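Local coordinates for putative vitamin-B12 independent methionine synthase family protein (Listeria monocytogenes, PDB 1YPX) that probably acts as a zinc-dependent methyltransferase of the cobalamin-independent methionine synthase family, passing a methyl group from a folate to homocysteine, at residues A311-I316 against V358-D363; E317-I322 against S326-S331; Q3-Y8 against D291-L296. One frame throughout, in Å; residues are numbered along the deposited sequence.

Contact 1: A311-I316 against V358-D363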
ATOM      1  N   ALA A 311      21.846   3.448 -14.349  1.00 59.74           N
ATOM      2  CA  ALA A 311      20.999   4.581 -14.021  1.00 58.82           C
ATOM      3  C   ALA A 311      20.427   4.409 -12.614  1.00 59.21           C
ATOM      4  O   ALA A 311      20.546   5.303 -11.773  1.00 60.09           O
ATOM      5  CB  ALA A 311      19.873   4.701 -15.040  1.00 57.48           C
ATOM      6  N   ILE A 312      19.811   3.255 -12.362  1.00 58.98           N
ATOM      7  CA  ILE A 312      19.217   2.939 -11.058  1.00 57.97           C
ATOM      8  C   ILE A 312      20.261   3.016  -9.938  1.00 58.33           C
ATOM      9  O   ILE A 312      20.011   3.608  -8.886  1.00 58.75           O
ATOM     10  CB  ILE A 312      18.594   1.517 -11.062  1.00 56.42           C
ATOM     11  CG1 ILE A 312      17.446   1.447 -12.076  1.00 55.31           C
ATOM     12  CG2 ILE A 312      18.104   1.162  -9.678  1.00 55.18           C
ATOM     13  CD1 ILE A 312      17.053   0.020 -12.474  1.00 55.64           C
ATOM     14  N   LYS A 313      21.430   2.417 -10.173  1.00 57.00           N
ATOM     15  CA  LYS A 313      22.507   2.424  -9.188  1.00 55.64           C
ATOM     16  C   LYS A 313      22.955   3.856  -8.905  1.00 54.18           C
ATOM     17  O   LYS A 313      23.255   4.213  -7.765  1.00 54.73           O
ATOM     18  CB  LYS A 313      23.705   1.601  -9.689  1.00 56.67           C
ATOM     19  CG  LYS A 313      23.458   0.095  -9.861  1.00 58.36           C
ATOM     20  CD  LYS A 313      24.662  -0.581 -10.518  1.00 57.54           C
ATOM     21  CE  LYS A 313      24.592  -2.101 -10.467  1.00 59.48           C
ATOM     22  NZ  LYS A 313      25.894  -2.730 -10.880  1.00 59.54           N
ATOM     23  N   ALA A 314      23.011   4.681  -9.943  1.00 51.44           N
ATOM     24  CA  ALA A 314      23.416   6.067  -9.761  1.00 49.70           C
ATOM     25  C   ALA A 314      22.338   6.763  -8.939  1.00 49.40           C
ATOM     26  O   ALA A 314      22.628   7.406  -7.925  1.00 48.37           O
ATOM     27  CB  ALA A 314      23.581   6.759 -11.117  1.00 48.22           C
ATOM     28  N   ARG A 315      21.094   6.610  -9.392  1.00 49.86           N
ATOM     29  CA  ARG A 315      19.919   7.191  -8.752  1.00 51.31           C
ATOM     30  C   ARG A 315      19.853   6.845  -7.262  1.00 50.59           C
ATOM     31  O   ARG A 315      19.599   7.716  -6.420  1.00 47.41           O
ATOM     32  CB  ARG A 315      18.656   6.707  -9.472  1.00 54.15           C
ATOM     33  CG  ARG A 315      17.660   7.806  -9.814  1.00 58.66           C
ATOM     34  CD  ARG A 315      17.351   7.828 -11.313  1.00 64.65           C
ATOM     35  NE  ARG A 315      17.843   9.044 -11.965  1.00 71.37           N
ATOM     36  CZ  ARG A 315      17.367  10.271 -11.741  1.00 74.84           C
ATOM     37  NH1 ARG A 315      16.376  10.458 -10.875  1.00 76.44           N
ATOM     38  NH2 ARG A 315      17.886  11.314 -12.383  1.00 75.74           N
ATOM     39  N   ILE A 316      20.070   5.573  -6.934  1.00 50.94           N
ATOM     40  CA  ILE A 316      20.065   5.156  -5.533  1.00 54.12           C
ATOM     41  C   ILE A 316      21.252   5.859  -4.875  1.00 55.63           C
ATOM     42  O   ILE A 316      21.101   6.527  -3.855  1.00 56.69           O
ATOM     43  CB  ILE A 316      20.221   3.622  -5.399  1.00 54.51           C
ATOM     44  CG1 ILE A 316      19.038   2.926  -6.074  1.00 54.58           C
ATOM     45  CG2 ILE A 316      20.281   3.224  -3.931  1.00 51.65           C
ATOM     46  CD1 ILE A 316      19.308   1.487  -6.424  1.00 58.04           C
ATOM     47  N   VAL A 358      15.178  -8.128  -7.026  1.00 46.42           N
ATOM     48  CA  VAL A 358      15.888  -9.011  -6.102  1.00 49.40           C
ATOM     49  C   VAL A 358      17.397  -9.048  -6.353  1.00 50.55           C
ATOM     50  O   VAL A 358      18.189  -9.111  -5.410  1.00 52.62           O
ATOM     51  CB  VAL A 358      15.374 -10.483  -6.179  1.00 49.52           C
ATOM     52  CG1 VAL A 358      16.232 -11.373  -5.291  1.00 47.40           C
ATOM     53  CG2 VAL A 358      13.906 -10.566  -5.749  1.00 46.80           C
ATOM     54  N   ARG A 359      17.788  -9.032  -7.622  1.00 49.45           N
ATOM     55  CA  ARG A 359      19.200  -9.073  -7.993  1.00 50.14           C
ATOM     56  C   ARG A 359      19.882  -7.756  -7.650  1.00 49.89           C
ATOM     57  O   ARG A 359      20.928  -7.731  -6.992  1.00 49.26           O
ATOM     58  CB  ARG A 359      19.311  -9.342  -9.490  1.00 51.96           C
ATOM     59  CG  ARG A 359      20.716  -9.504 -10.049  1.00 52.93           C
ATOM     60  CD  ARG A 359      20.597  -9.481 -11.566  1.00 55.42           C
ATOM     61  NE  ARG A 359      19.270  -9.981 -11.954  1.00 56.76           N
ATOM     62  CZ  ARG A 359      18.673  -9.715 -13.107  1.00 55.35           C
ATOM     63  NH1 ARG A 359      17.466 -10.206 -13.355  1.00 50.25           N
ATOM     64  NH2 ARG A 359      19.291  -8.945 -14.003  1.00 59.11           N
ATOM     65  N   LEU A 360      19.280  -6.658  -8.097  1.00 50.17           N
ATOM     66  CA  LEU A 360      19.833  -5.340  -7.827  1.00 50.88           C
ATOM     67  C   LEU A 360      20.019  -5.084  -6.332  1.00 50.29           C
ATOM     68  O   LEU A 360      21.094  -4.687  -5.895  1.00 50.82           O
ATOM     69  CB  LEU A 360      18.932  -4.261  -8.442  1.00 52.07           C
ATOM     70  CG  LEU A 360      19.200  -3.871  -9.906  1.00 55.36           C
ATOM     71  CD1 LEU A 360      20.506  -3.088  -9.955  1.00 56.53           C
ATOM     72  CD2 LEU A 360      19.277  -5.098 -10.821  1.00 52.06           C
ATOM     73  N   ALA A 361      18.967  -5.315  -5.554  1.00 50.87           N
ATOM     74  CA  ALA A 361      19.003  -5.095  -4.112  1.00 51.74           C
ATOM     75  C   ALA A 361      20.033  -5.992  -3.458  1.00 52.01           C
ATOM     76  O   ALA A 361      20.551  -5.691  -2.387  1.00 50.34           O
ATOM     77  CB  ALA A 361      17.626  -5.369  -3.503  1.00 51.64           C
ATOM     78  N   ASN A 362      20.316  -7.115  -4.096  1.00 54.68           N
ATOM     79  CA  ASN A 362      21.275  -8.020  -3.518  1.00 57.39           C
ATOM     80  C   ASN A 362      22.684  -7.487  -3.691  1.00 59.51           C
ATOM     81  O   ASN A 362      23.418  -7.327  -2.711  1.00 59.88           O
ATOM     82  CB  ASN A 362      21.153  -9.412  -4.133  1.00 57.61           C
ATOM     83  CG  ASN A 362      22.039 -10.423  -3.430  1.00 58.80           C
ATOM     84  OD1 ASN A 362      22.023 -10.522  -2.197  1.00 58.54           O
ATOM     85  ND2 ASN A 362      22.818 -11.177  -4.203  1.00 57.95           N
ATOM     86  N   ASP A 363      23.072  -7.193  -4.930  1.00 60.48           N
ATOM     87  CA  ASP A 363      24.417  -6.678  -5.140  1.00 61.79           C
ATOM     88  C   ASP A 363      24.591  -5.233  -4.655  1.00 60.57           C
ATOM     89  O   ASP A 363      25.711  -4.717  -4.631  1.00 62.14           O
ATOM     90  CB  ASP A 363      24.850  -6.827  -6.611  1.00 64.66           C
ATOM     91  CG  ASP A 363      23.936  -6.105  -7.575  1.00 65.71           C
ATOM     92  OD1 ASP A 363      23.512  -4.976  -7.246  1.00 67.11           O
ATOM     93  OD2 ASP A 363      23.666  -6.662  -8.666  1.00 64.41           O
TER
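Lys313 and Leu360 mark the place where the two backbones approach most nearly, their CA atoms 8.3 Å apart. Both segments are helical and lie inside longer helices, 310-322 and 347-364, which run in clearly different directions here, so that a short patch of each faces the other. At that separation only side chains can touch, and the helical hydrogen bonding stays within each segment, as in Ile316 N to Ile312 O at 2.8 Å.

Leu360 is directed toward the opposing helix and presents its methyl CD1 to the flank of Lys313. The lysine starts from a CB that does not face Leu360, but its chain is extended from chi2 outward and lies alongside that methyl, with CE 4.2 Å from CD1. The contact is therefore an aliphatic one made by a charged residue, and the lysine's methylenes shield a buried leucine from one side.

The ammonium runs past the leucine to the exposed side of the seam. There NZ forms a salt bridge with Glu309, in the turn before its own helix. Asp363 contributes only loosely: its OD1 is 4.5 Å from Lys313 CE and 4.9 Å from NZ, an attraction at most and not a bond.

Beneath this surface layer, Ile312 and Ile316 face the same way and rest on Leu298 of strand 293-299. They also meet helix 347-364 through Tyr356 and Ile364, so the two helices pack side by side as neighbours on the outside of the TIM-barrel-like sheet.

Contact 2: E317-I322 against S326-S331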
ATOM      1  N   GLU A 317      22.428   5.709  -5.481  1.00 57.98           N
ATOM      2  CA  GLU A 317      23.650   6.341  -5.002  1.00 61.13           C
ATOM      3  C   GLU A 317      23.379   7.794  -4.623  1.00 61.83           C
ATOM      4  O   GLU A 317      23.772   8.252  -3.554  1.00 61.85           O
ATOM      5  CB  GLU A 317      24.725   6.265  -6.097  1.00 62.89           C
ATOM      6  CG  GLU A 317      25.931   7.218  -5.952  1.00 65.55           C
ATOM      7  CD  GLU A 317      25.749   8.545  -6.704  1.00 66.66           C
ATOM      8  OE1 GLU A 317      25.359   8.517  -7.903  1.00 63.03           O
ATOM      9  OE2 GLU A 317      26.011   9.616  -6.096  1.00 66.70           O
ATOM     10  N   GLU A 318      22.695   8.515  -5.499  1.00 62.71           N
ATOM     11  CA  GLU A 318      22.387   9.912  -5.235  1.00 62.91           C
ATOM     12  C   GLU A 318      21.570  10.006  -3.951  1.00 62.45           C
ATOM     13  O   GLU A 318      21.818  10.868  -3.112  1.00 63.00           O
ATOM     14  CB  GLU A 318      21.596  10.488  -6.406  1.00 64.94           C
ATOM     15  CG  GLU A 318      21.426  11.994  -6.391  1.00 68.07           C
ATOM     16  CD  GLU A 318      20.593  12.462  -7.559  1.00 70.10           C
ATOM     17  OE1 GLU A 318      20.644  13.668  -7.904  1.00 71.34           O
ATOM     18  OE2 GLU A 318      19.877  11.607  -8.130  1.00 72.18           O
ATOM     19  N   ALA A 319      20.600   9.105  -3.804  1.00 60.78           N
ATOM     20  CA  ALA A 319      19.744   9.083  -2.628  1.00 59.08           C
ATOM     21  C   ALA A 319      20.548   8.808  -1.358  1.00 58.94           C
ATOM     22  O   ALA A 319      20.291   9.402  -0.304  1.00 55.80           O
ATOM     23  CB  ALA A 319      18.660   8.038  -2.799  1.00 57.49           C
ATOM     24  N   SER A 320      21.529   7.915  -1.476  1.00 59.70           N
ATOM     25  CA  SER A 320      22.391   7.522  -0.357  1.00 62.26           C
ATOM     26  C   SER A 320      23.200   8.696   0.166  1.00 63.36           C
ATOM     27  O   SER A 320      23.745   8.653   1.273  1.00 61.88           O
ATOM     28  CB  SER A 320      23.365   6.434  -0.791  1.00 63.03           C
ATOM     29  OG  SER A 320      24.411   6.998  -1.556  1.00 63.04           O
ATOM     30  N   GLU A 321      23.284   9.739  -0.647  1.00 65.98           N
ATOM     31  CA  GLU A 321      24.022  10.934  -0.277  1.00 67.23           C
ATOM     32  C   GLU A 321      23.178  11.699   0.732  1.00 66.62           C
ATOM     33  O   GLU A 321      23.660  12.070   1.800  1.00 67.41           O
ATOM     34  CB  GLU A 321      24.266  11.799  -1.515  1.00 69.10           C
ATOM     35  CG  GLU A 321      25.632  12.467  -1.570  1.00 72.84           C
ATOM     36  CD  GLU A 321      26.667  11.624  -2.299  1.00 74.86           C
ATOM     37  OE1 GLU A 321      26.443  11.320  -3.491  1.00 74.60           O
ATOM     38  OE2 GLU A 321      27.702  11.265  -1.685  1.00 76.13           O
ATOM     39  N   ILE A 322      21.909  11.909   0.387  1.00 65.60           N
ATOM     40  CA  ILE A 322      20.966  12.643   1.231  1.00 63.77           C
ATOM     41  C   ILE A 322      20.529  11.868   2.478  1.00 63.46           C
ATOM     42  O   ILE A 322      20.407  12.445   3.558  1.00 63.85           O
ATOM     43  CB  ILE A 322      19.718  13.043   0.410  1.00 64.35           C
ATOM     44  CG1 ILE A 322      20.151  13.858  -0.815  1.00 64.06           C
ATOM     45  CG2 ILE A 322      18.767  13.871   1.255  1.00 63.82           C
ATOM     46  CD1 ILE A 322      19.057  14.043  -1.847  1.00 67.09           C
ATOM     47  N   SER A 326      21.856   2.673   4.376  1.00 63.09           N
ATOM     48  CA  SER A 326      21.439   1.719   5.402  1.00 64.02           C
ATOM     49  C   SER A 326      19.917   1.686   5.567  1.00 63.80           C
ATOM     50  O   SER A 326      19.344   0.671   5.972  1.00 63.63           O
ATOM     51  CB  SER A 326      22.085   2.075   6.751  1.00 64.59           C
ATOM     52  OG  SER A 326      21.745   3.399   7.145  1.00 66.31           O
ATOM     53  N   GLN A 327      19.265   2.797   5.247  1.00 62.67           N
ATOM     54  CA  GLN A 327      17.826   2.872   5.388  1.00 60.93           C
ATOM     55  C   GLN A 327      17.080   3.155   4.099  1.00 59.12           C
ATOM     56  O   GLN A 327      16.089   3.871   4.102  1.00 59.63           O
ATOM     57  CB  GLN A 327      17.456   3.911   6.453  1.00 62.81           C
ATOM     58  CG  GLN A 327      18.283   5.189   6.395  1.00 65.27           C
ATOM     59  CD  GLN A 327      17.896   6.179   7.473  1.00 64.32           C
ATOM     60  OE1 GLN A 327      16.758   6.643   7.521  1.00 66.79           O
ATOM     61  NE2 GLN A 327      18.842   6.505   8.345  1.00 65.20           N
ATOM     62  N   LEU A 328      17.546   2.592   2.993  1.00 56.93           N
ATOM     63  CA  LEU A 328      16.860   2.790   1.726  1.00 53.39           C
ATOM     64  C   LEU A 328      16.506   1.422   1.151  1.00 51.40           C
ATOM     65  O   LEU A 328      17.200   0.424   1.391  1.00 48.27           O
ATOM     66  CB  LEU A 328      17.736   3.598   0.749  1.00 53.83           C
ATOM     67  CG  LEU A 328      18.050   5.068   1.094  1.00 54.51           C
ATOM     68  CD1 LEU A 328      18.917   5.704   0.010  1.00 53.29           C
ATOM     69  CD2 LEU A 328      16.752   5.851   1.238  1.00 54.09           C
ATOM     70  N   ARG A 329      15.400   1.376   0.418  1.00 50.72           N
ATOM     71  CA  ARG A 329      14.929   0.136  -0.196  1.00 49.22           C
ATOM     72  C   ARG A 329      14.594   0.377  -1.657  1.00 46.80           C
ATOM     73  O   ARG A 329      14.426   1.511  -2.074  1.00 45.87           O
ATOM     74  CB  ARG A 329      13.694  -0.403   0.537  1.00 48.93           C
ATOM     75  CG  ARG A 329      13.990  -1.239   1.793  1.00 49.10           C
ATOM     76  CD  ARG A 329      14.750  -0.465   2.827  1.00 51.91           C
ATOM     77  NE  ARG A 329      15.037  -1.250   4.028  1.00 55.04           N
ATOM     78  CZ  ARG A 329      16.110  -1.068   4.794  1.00 55.37           C
ATOM     79  NH1 ARG A 329      17.006  -0.144   4.492  1.00 53.91           N
ATOM     80  NH2 ARG A 329      16.282  -1.794   5.879  1.00 57.95           N
ATOM     81  N   LEU A 330      14.503  -0.706  -2.414  1.00 45.65           N
ATOM     82  CA  LEU A 330      14.219  -0.664  -3.830  1.00 44.56           C
ATOM     83  C   LEU A 330      12.926  -1.420  -4.127  1.00 45.82           C
ATOM     84  O   LEU A 330      12.487  -2.263  -3.339  1.00 46.63           O
ATOM     85  CB  LEU A 330      15.377  -1.312  -4.569  1.00 42.81           C
ATOM     86  CG  LEU A 330      15.294  -1.381  -6.091  1.00 41.57           C
ATOM     87  CD1 LEU A 330      15.271   0.019  -6.648  1.00 39.76           C
ATOM     88  CD2 LEU A 330      16.487  -2.170  -6.633  1.00 38.80           C
ATOM     89  N   SER A 331      12.321  -1.124  -5.270  1.00 46.77           N
ATOM     90  CA  SER A 331      11.088  -1.788  -5.660  1.00 47.05           C
ATOM     91  C   SER A 331      10.685  -1.197  -6.964  1.00 47.16           C
ATOM     92  O   SER A 331      11.296  -0.247  -7.427  1.00 49.97           O
ATOM     93  CB  SER A 331       9.972  -1.464  -4.690  1.00 48.08           C
ATOM     94  OG  SER A 331       9.468  -0.170  -4.979  1.00 47.00           O
TER
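A beta-alpha-beta crossover closes here, as Ala319 and Ser320 near the end of helix 310-322 meet Leu328, the first residue of strand 328-332. One methyl does the touching. Leu328 CD1 lies 3.7 Å from Ala319 CB and equally 3.7 Å from Ser320 N, so it nestles against the helix backbone as well as against the alanine. The backbones are nearest at Ser320 and Leu328, with CA atoms 7.6 Å apart.

Leu328 reaches the helix because CG is anti to the carbonyl carbon (chi1 -66°) and the chain then runs out straight to CD1. Its side chain also packs on Ile294 of the adjoining strand and on Val323 in the turn. In the barrel-like fold this is the usual division of a strand: Leu328 faces outward into the helix layer, while the next residue, Arg329, turns to the other side.

There the arginine grips the turn that leads into the strand. NH1 donates to Ser326 O at 2.9 Å, nearly straight (165°), with the oxygen in the guanidinium plane. The same nitrogen also reaches Leu328 O at 3.2 Å along a more bent path (142°). NE is used too, donating to Pro6 O of the N-terminal segment, which probably restricts the rotation of the guanidinium.

Contact 3: Q3-Y8 against D291-L296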
ATOM      1  N   GLN A   3      15.854  -8.781   6.455  1.00 81.18           N
ATOM      2  CA  GLN A   3      15.359  -7.493   6.919  1.00 80.25           C
ATOM      3  C   GLN A   3      14.121  -7.696   7.781  1.00 78.72           C
ATOM      4  O   GLN A   3      13.679  -8.821   8.017  1.00 77.39           O
ATOM      5  CB  GLN A   3      15.000  -6.588   5.732  1.00 80.35           C
ATOM      6  CG  GLN A   3      16.027  -5.517   5.456  1.00 78.80           C
ATOM      7  CD  GLN A   3      16.188  -4.563   6.625  1.00 79.73           C
ATOM      8  OE1 GLN A   3      17.221  -3.906   6.760  1.00 80.54           O
ATOM      9  NE2 GLN A   3      15.162  -4.477   7.474  1.00 79.69           N
ATOM     10  N   VAL A   4      13.556  -6.586   8.229  1.00 77.35           N
ATOM     11  CA  VAL A   4      12.379  -6.631   9.065  1.00 77.07           C
ATOM     12  C   VAL A   4      11.213  -5.875   8.412  1.00 76.21           C
ATOM     13  O   VAL A   4      10.275  -6.487   7.895  1.00 76.88           O
ATOM     14  CB  VAL A   4      12.714  -6.061  10.470  1.00 76.39           C
ATOM     15  CG1 VAL A   4      13.558  -4.808  10.332  1.00 75.20           C
ATOM     16  CG2 VAL A   4      11.434  -5.761  11.242  1.00 77.73           C
ATOM     17  N   ALA A   5      11.278  -4.548   8.428  1.00 74.05           N
ATOM     18  CA  ALA A   5      10.233  -3.715   7.836  1.00 69.58           C
ATOM     19  C   ALA A   5      10.283  -3.925   6.320  1.00 66.41           C
ATOM     20  O   ALA A   5      10.437  -5.065   5.871  1.00 66.28           O
ATOM     21  CB  ALA A   5      10.484  -2.268   8.218  1.00 69.42           C
ATOM     22  N   PRO A   6      10.134  -2.859   5.505  1.00 63.17           N
ATOM     23  CA  PRO A   6      10.213  -3.196   4.081  1.00 61.19           C
ATOM     24  C   PRO A   6      11.625  -3.698   3.779  1.00 58.13           C
ATOM     25  O   PRO A   6      12.592  -3.145   4.291  1.00 57.50           O
ATOM     26  CB  PRO A   6       9.894  -1.868   3.399  1.00 59.65           C
ATOM     27  CG  PRO A   6      10.397  -0.873   4.374  1.00 59.76           C
ATOM     28  CD  PRO A   6       9.887  -1.417   5.670  1.00 61.21           C
ATOM     29  N   PHE A   7      11.737  -4.751   2.971  1.00 56.90           N
ATOM     30  CA  PHE A   7      13.038  -5.333   2.631  1.00 55.08           C
ATOM     31  C   PHE A   7      13.708  -4.628   1.466  1.00 53.57           C
ATOM     32  O   PHE A   7      13.044  -3.981   0.653  1.00 52.05           O
ATOM     33  CB  PHE A   7      12.884  -6.817   2.282  1.00 54.50           C
ATOM     34  CG  PHE A   7      11.874  -7.524   3.122  1.00 54.54           C
ATOM     35  CD1 PHE A   7      10.557  -7.639   2.691  1.00 55.01           C
ATOM     36  CD2 PHE A   7      12.214  -8.000   4.385  1.00 55.10           C
ATOM     37  CE1 PHE A   7       9.595  -8.209   3.506  1.00 56.02           C
ATOM     38  CE2 PHE A   7      11.258  -8.574   5.217  1.00 54.32           C
ATOM     39  CZ  PHE A   7       9.947  -8.678   4.780  1.00 55.46           C
ATOM     40  N   TYR A   8      15.029  -4.777   1.375  1.00 53.16           N
ATOM     41  CA  TYR A   8      15.791  -4.159   0.297  1.00 50.01           C
ATOM     42  C   TYR A   8      15.125  -4.401  -1.049  1.00 48.18           C
ATOM     43  O   TYR A   8      15.131  -3.522  -1.905  1.00 49.10           O
ATOM     44  CB  TYR A   8      17.216  -4.700   0.286  1.00 50.15           C
ATOM     45  CG  TYR A   8      17.957  -4.459   1.578  1.00 49.84           C
ATOM     46  CD1 TYR A   8      18.150  -3.174   2.067  1.00 50.56           C
ATOM     47  CD2 TYR A   8      18.475  -5.519   2.306  1.00 50.78           C
ATOM     48  CE1 TYR A   8      18.847  -2.956   3.252  1.00 52.13           C
ATOM     49  CE2 TYR A   8      19.168  -5.314   3.487  1.00 50.80           C
ATOM     50  CZ  TYR A   8      19.351  -4.037   3.952  1.00 50.75           C
ATOM     51  OH  TYR A   8      20.054  -3.846   5.112  1.00 52.75           O
ATOM     52  N   ASP A 291      15.134   5.383  11.572  1.00 67.92           N
ATOM     53  CA  ASP A 291      14.338   4.169  11.409  1.00 65.58           C
ATOM     54  C   ASP A 291      13.270   4.339  10.335  1.00 63.93           C
ATOM     55  O   ASP A 291      12.491   3.424  10.096  1.00 62.62           O
ATOM     56  CB  ASP A 291      13.653   3.787  12.721  1.00 66.29           C
ATOM     57  CG  ASP A 291      12.459   4.664  13.028  1.00 67.86           C
ATOM     58  OD1 ASP A 291      12.652   5.785  13.546  1.00 68.35           O
ATOM     59  OD2 ASP A 291      11.320   4.234  12.737  1.00 70.08           O
ATOM     60  N   LEU A 292      13.224   5.512   9.706  1.00 61.61           N
ATOM     61  CA  LEU A 292      12.247   5.752   8.651  1.00 61.54           C
ATOM     62  C   LEU A 292      12.835   5.382   7.293  1.00 61.82           C
ATOM     63  O   LEU A 292      13.446   6.217   6.612  1.00 61.97           O
ATOM     64  CB  LEU A 292      11.810   7.215   8.628  1.00 61.04           C
ATOM     65  CG  LEU A 292      10.935   7.580   7.419  1.00 60.34           C
ATOM     66  CD1 LEU A 292       9.657   6.761   7.472  1.00 59.58           C
ATOM     67  CD2 LEU A 292      10.624   9.068   7.404  1.00 59.26           C
ATOM     68  N   LYS A 293      12.652   4.128   6.901  1.00 60.16           N
ATOM     69  CA  LYS A 293      13.177   3.650   5.629  1.00 59.52           C
ATOM     70  C   LYS A 293      12.245   4.010   4.486  1.00 57.82           C
ATOM     71  O   LYS A 293      11.033   3.854   4.599  1.00 58.60           O
ATOM     72  CB  LYS A 293      13.403   2.137   5.693  1.00 59.93           C
ATOM     73  CG  LYS A 293      12.219   1.353   6.233  1.00 63.25           C
ATOM     74  CD  LYS A 293      12.635  -0.024   6.753  1.00 63.50           C
ATOM     75  CE  LYS A 293      13.441   0.061   8.052  1.00 63.83           C
ATOM     76  NZ  LYS A 293      12.669   0.639   9.185  1.00 62.98           N
ATOM     77  N   ILE A 294      12.811   4.516   3.392  1.00 55.13           N
ATOM     78  CA  ILE A 294      11.995   4.895   2.240  1.00 52.90           C
ATOM     79  C   ILE A 294      12.343   4.048   1.011  1.00 51.15           C
ATOM     80  O   ILE A 294      13.468   4.047   0.514  1.00 50.88           O
ATOM     81  CB  ILE A 294      12.142   6.421   1.886  1.00 52.01           C
ATOM     82  CG1 ILE A 294      13.457   6.681   1.188  1.00 51.43           C
ATOM     83  CG2 ILE A 294      12.046   7.296   3.127  1.00 47.92           C
ATOM     84  CD1 ILE A 294      13.261   6.866  -0.275  1.00 52.79           C
ATOM     85  N   VAL A 295      11.366   3.297   0.539  1.00 48.57           N
ATOM     86  CA  VAL A 295      11.571   2.462  -0.621  1.00 47.60           C
ATOM     87  C   VAL A 295      11.520   3.340  -1.862  1.00 47.75           C
ATOM     88  O   VAL A 295      10.635   4.190  -1.995  1.00 48.26           O
ATOM     89  CB  VAL A 295      10.481   1.388  -0.676  1.00 47.38           C
ATOM     90  CG1 VAL A 295      10.753   0.397  -1.800  1.00 45.87           C
ATOM     91  CG2 VAL A 295      10.410   0.698   0.676  1.00 44.67           C
ATOM     92  N   LEU A 296      12.490   3.134  -2.753  1.00 47.01           N
ATOM     93  CA  LEU A 296      12.621   3.881  -4.006  1.00 46.84           C
ATOM     94  C   LEU A 296      12.080   3.040  -5.165  1.00 47.60           C
ATOM     95  O   LEU A 296      12.655   2.006  -5.511  1.00 48.48           O
ATOM     96  CB  LEU A 296      14.106   4.211  -4.259  1.00 45.97           C
ATOM     97  CG  LEU A 296      14.869   5.052  -3.219  1.00 44.33           C
ATOM     98  CD1 LEU A 296      16.372   4.875  -3.402  1.00 46.39           C
ATOM     99  CD2 LEU A 296      14.481   6.516  -3.359  1.00 43.01           C
TER
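Pro6 lays its CG and CD across the aliphatic chain of Lys293, inside the TIM-barrel-like sheet near the start of the parallel strands. The N-terminal segment has no regular structure here, yet it runs in under the barrel and puts Ala5 and Pro6 against residues that point inward from strand 293-299.

Lys293 and Pro6 share the main part of the interface. Their side chains cross at a slant: Lys293 CD is 3.3 Å from Pro6 CD, and Lys293 CG is 3.4 Å from Pro6 CG. Further along the strand, Val295 meets the neighbouring corner of the same ring. Its CG2, anti to the carbonyl carbon, is the branch that reaches the proline, 3.8 Å from Pro6 CB. Between Lys293 and Val295, Ile294 faces the opposite way, toward the helix layer, as strand alternation requires.

The proline is enclosed by other strands as well, touching Phe270 of strand 268-272 and Val233 and Thr235 of strand 233-238, so it helps to fill the barrel's interior. Ala5 extends the apolar surface, with CB 3.4 Å from Lys293 CD.

What the lysine does with its charge follows from two bends, chi3 at 71° and chi4 at 63°. They fold the chain back toward the loop that leads into its strand, carrying NZ past Ala5 CB (3.8 Å) to within 2.9 Å of Asp291 O, which it approaches from above the carbonyl plane.

Contacts 1 and 2 share helix 310-322: its first half meets the next helix at a partly solvent-exposed seam, its second half the strand that follows it, in a buried layer. Contact 3 lies further in, on the inner side of the sheet. Contacts 2 and 3 belong to neighbouring strands, joined by a probable hydrogen bond from Leu296 N to Arg329 O (2.6 Å), and Leu330 N probably bonds to Tyr8 O (2.9 Å). Leu330 also packs on Leu360, bridging contacts 2 and 1. All three join their segments by apolar touches, but the lysines differ: the outer one pairs with a carboxylate, the inner one with a backbone carbonyl.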